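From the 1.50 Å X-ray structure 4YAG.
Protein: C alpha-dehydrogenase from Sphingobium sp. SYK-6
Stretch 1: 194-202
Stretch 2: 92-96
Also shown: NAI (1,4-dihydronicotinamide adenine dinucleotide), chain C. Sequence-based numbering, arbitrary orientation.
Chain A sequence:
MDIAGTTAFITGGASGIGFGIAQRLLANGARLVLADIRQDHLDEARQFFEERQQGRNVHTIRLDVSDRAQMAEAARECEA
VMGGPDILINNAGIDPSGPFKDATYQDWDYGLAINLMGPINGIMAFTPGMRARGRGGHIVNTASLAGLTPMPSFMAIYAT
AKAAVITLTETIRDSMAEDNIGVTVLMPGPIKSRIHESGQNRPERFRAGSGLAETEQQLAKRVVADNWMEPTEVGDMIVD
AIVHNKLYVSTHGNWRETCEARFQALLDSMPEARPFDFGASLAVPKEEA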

# COMPACT_ATOMS: atom_id res chain seq x y z
N ARG A 194 21.51 -9.52 3.51
CA ARG A 194 21.65 -9.26 4.93
C ARG A 194 20.37 -8.68 5.54
O ARG A 194 20.43 -7.99 6.56
CB ARG A 194 22.85 -8.36 5.19
CG ARG A 194 24.15 -9.09 4.93
CD ARG A 194 25.39 -8.29 5.33
NE ARG A 194 25.70 -7.27 4.33
CZ ARG A 194 26.80 -6.52 4.37
NH1 ARG A 194 27.64 -6.65 5.38
NH2 ARG A 194 27.04 -5.62 3.42
N ILE A 195 19.22 -8.98 4.94
CA ILE A 195 17.96 -8.43 5.39
C ILE A 195 17.62 -8.93 6.80
O ILE A 195 16.80 -8.33 7.50
CB ILE A 195 16.82 -8.68 4.38
CG1 ILE A 195 15.62 -7.80 4.74
CG2 ILE A 195 16.45 -10.17 4.32
CD1 ILE A 195 14.80 -7.37 3.57
N HIS A 196 18.28 -9.99 7.23
CA HIS A 196 18.09 -10.47 8.59
C HIS A 196 18.66 -9.49 9.63
O HIS A 196 18.42 -9.65 10.83
CB HIS A 196 18.72 -11.84 8.77
CG HIS A 196 20.19 -11.88 8.50
ND1 HIS A 196 20.71 -11.92 7.22
CD2 HIS A 196 21.25 -11.88 9.34
CE1 HIS A 196 22.03 -11.94 7.29
NE2 HIS A 196 22.38 -11.92 8.56
N GLU A 197 19.39 -8.48 9.17
CA GLU A 197 19.89 -7.44 10.07
C GLU A 197 18.89 -6.28 10.16
O GLU A 197 19.24 -5.21 10.63
CB GLU A 197 21.26 -6.90 9.59
CG GLU A 197 22.34 -7.93 9.43
CD GLU A 197 23.67 -7.36 8.93
OE1 GLU A 197 23.70 -6.21 8.44
OE2 GLU A 197 24.68 -8.08 9.00
N SER A 198 17.65 -6.50 9.73
CA SER A 198 16.64 -5.43 9.72
C SER A 198 16.47 -4.70 11.04
O SER A 198 16.25 -3.49 11.06
CB SER A 198 15.28 -5.99 9.27
OG SER A 198 15.24 -6.16 7.86
N GLY A 199 16.58 -5.41 12.15
CA GLY A 199 16.48 -4.77 13.45
C GLY A 199 17.49 -3.65 13.63
O GLY A 199 17.16 -2.58 14.17
N GLN A 200 18.72 -3.88 13.19
CA GLN A 200 19.77 -2.86 13.22
C GLN A 200 19.47 -1.68 12.30
O GLN A 200 20.01 -0.59 12.47
CB GLN A 200 21.10 -3.42 12.71
CG GLN A 200 21.83 -4.38 13.56
CD GLN A 200 23.24 -4.59 13.01
OE1 GLN A 200 24.07 -3.67 13.02
NE2 GLN A 200 23.49 -5.76 12.46
N ASN A 201 18.65 -1.92 11.28
CA ASN A 201 18.43 -0.93 10.23
C ASN A 201 17.21 -0.06 10.52
O ASN A 201 17.02 0.95 9.86
CB ASN A 201 18.25 -1.60 8.86
CG ASN A 201 19.46 -2.43 8.47
OD1 ASN A 201 20.55 -2.23 9.01
ND2 ASN A 201 19.28 -3.36 7.52
N ARG A 202 16.41 -0.46 11.50
CA ARG A 202 15.21 0.31 11.85
C ARG A 202 15.62 1.71 12.29
O ARG A 202 16.44 1.85 13.20
CB ARG A 202 14.48 -0.38 13.00
CG ARG A 202 13.20 0.31 13.43
CD ARG A 202 12.59 -0.34 14.68
NE ARG A 202 11.89 -1.59 14.41
CZ ARG A 202 10.56 -1.79 14.49
NH1 ARG A 202 9.72 -0.82 14.81
NH2 ARG A 202 10.08 -3.00 14.22
PA NAI C . 19.86 -6.17 2.60
O1A NAI C . 19.56 -5.82 4.03
O2A NAI C . 21.07 -7.05 2.34
O5B NAI C . 20.01 -4.86 1.73
C5B NAI C . 19.18 -3.76 2.00
C4B NAI C . 20.03 -2.59 2.27
O4B NAI C . 19.08 -1.48 2.40
C3B NAI C . 20.85 -2.63 3.49
O3B NAI C . 22.23 -2.32 3.23
C2B NAI C . 20.22 -1.69 4.39
O2B NAI C . 21.13 -1.08 5.32
C1B NAI C . 19.54 -0.73 3.53
N9A NAI C . 18.45 -0.04 4.16
C8A NAI C . 17.49 -0.55 5.01
N7A NAI C . 16.68 0.43 5.44
C5A NAI C . 17.08 1.61 4.87
C6A NAI C . 16.66 2.94 4.92
N6A NAI C . 15.61 3.31 5.76
N1A NAI C . 17.32 3.89 4.19
C2A NAI C . 18.38 3.55 3.43
N3A NAI C . 18.82 2.29 3.35
C4A NAI C . 18.21 1.31 4.05
O3 NAI C . 18.55 -6.92 2.12
PN NAI C . 17.98 -7.22 0.64
O1N NAI C . 19.03 -7.06 -0.45
O2N NAI C . 17.40 -8.61 0.73
O5D NAI C . 16.82 -6.12 0.46
C5D NAI C . 16.65 -5.39 -0.75
C4D NAI C . 15.21 -5.37 -1.12
O4D NAI C . 14.84 -6.72 -1.60
C3D NAI C . 14.29 -5.04 -0.03
O3D NAI C . 13.32 -4.08 -0.49
C2D NAI C . 13.64 -6.30 0.32
O2D NAI C . 12.34 -6.08 0.88
C1D NAI C . 13.55 -7.01 -0.94
N1N NAI C . 13.40 -8.42 -0.96
C2N NAI C . 14.37 -9.30 -0.55
C3N NAI C . 14.15 -10.66 -0.64
C7N NAI C . 15.19 -11.64 -0.21
O7N NAI C . 14.96 -12.87 -0.14
N7N NAI C . 16.53 -11.12 0.04
C4N NAI C . 12.96 -11.17 -1.14
C5N NAI C . 12.01 -10.28 -1.59
C6N NAI C . 12.24 -8.93 -1.52
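Stretch 2, residues 92-96: AGIDP

A short loop without regular secondary structure can be met by a neighbouring side chain that bonds directly to its backbone, and the pairing of residues 92-96 with residues 194-202 in this C alpha-dehydrogenase is a compact example. The two stretches are at least 100 residues apart in sequence wherever they touch, and together they bury a modest 245 Å². Stretch 2 is neither helix nor strand. After Ala92 its chain is largely extended, with phi/psi of -168/165° at Gly93, -138/167° at Ile94 and -106/106° at Asp95, before Pro96 turns to -98/22°. It passes the side of stretch 1 formed by Ile195, Ser198 and Asn201, whose CA-to-CB bonds all point toward it, and the run from Ala92 to Pro96 lies crosswise to the run from Ile195 to Asn201. The backbones come nearest where the CA atoms of Ser198 and Ile94 lie 5.3 Å apart.

The walk begins at Ala92, which lies out of reach of stretch 1 but beside the dinucleotide, its O 3.6 Å from O3D of NAI. Gly93 follows, with its CA 3.3 Å from the same O3D. The absence of a side chain matters here, because a CB in the ideal position would come within 2.1 Å of that oxygen and clash. The carbonyl of Gly93 faces stretch 1: its O is 4.0 Å from CD1 of Ile195. Gly93 O also accepts a hydrogen bond from the oxygen of a water 2.8 Å away. The same water accepts from Asn201 ND2 at 2.9 Å and donates to NAI O1A at 2.8 Å, so a single solvent molecule ties both stretches to the cofactor.

Ile94 has the largest covered area in stretch 2. Its CA-to-CB bond runs sideways and the end of its side chain leads away, so the contact is made in good part through atoms close to the backbone: Ile94 CA is 3.5 Å from Ser198 OG, and Ile94 C is 4.1 Å from Ile195 CD1. The CG2 methyl of Ile94 nevertheless meets Asn201 CB at 4.0 Å and approaches NAI N7A at 3.7 Å, so one methyl touches both Asn201 and the adenine ring.

Asp95 provides the anchor. Its backbone N donates to Ser198 OG over 2.9 Å, with a nearly straight N-H...O angle of 163°. Ser198, in the m rotamer, in turn donates from OG to Ile195 O at 2.7 Å. The hydroxyl accepts from stretch 2 and donates within stretch 1, so both of its roles are used. Beside this polar centre, Asp95 CB packs against Ile195 CG1 at 4.3 Å.

At Pro96 the close contact ends, its side chain coming no nearer than 5.7 Å to stretch 1. The general lesson is that a loop need not pair strand to strand: here a serine hydroxyl, a bridging water and a few aliphatic carbons make up the contact.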

# COMPACT_ATOMS: atom_id res chain seq x y z
N ALA A 92 15.97 -0.22 -1.25
CA ALA A 92 16.08 -0.42 0.19
C ALA A 92 14.78 -1.00 0.72
O ALA A 92 13.68 -0.62 0.32
CB ALA A 92 16.38 0.89 0.90
N GLY A 93 14.92 -1.88 1.70
CA GLY A 93 13.76 -2.42 2.38
C GLY A 93 14.18 -3.15 3.60
O GLY A 93 15.37 -3.44 3.78
N ILE A 94 13.21 -3.42 4.46
CA ILE A 94 13.44 -4.10 5.71
C ILE A 94 12.32 -5.13 5.94
O ILE A 94 11.31 -5.14 5.24
CB ILE A 94 13.53 -3.13 6.91
CG1 ILE A 94 12.43 -2.06 6.88
CG2 ILE A 94 14.89 -2.44 6.95
CD1 ILE A 94 11.05 -2.56 7.33
N ASP A 95 12.55 -6.01 6.91
CA ASP A 95 11.57 -7.05 7.30
C ASP A 95 10.93 -6.66 8.62
O ASP A 95 11.56 -6.79 9.67
CB ASP A 95 12.31 -8.38 7.48
CG ASP A 95 11.37 -9.54 7.78
OD1 ASP A 95 10.17 -9.27 7.92
OD2 ASP A 95 11.84 -10.70 7.83
N PRO A 96 9.67 -6.21 8.58
CA PRO A 96 8.90 -5.76 9.74
C PRO A 96 7.97 -6.86 10.29
O PRO A 96 6.99 -6.56 10.97
CB PRO A 96 8.07 -4.63 9.15
CG PRO A 96 7.75 -5.11 7.80
CD PRO A 96 8.92 -5.95 7.34
O HOH W 1 17.63 -4.17 5.31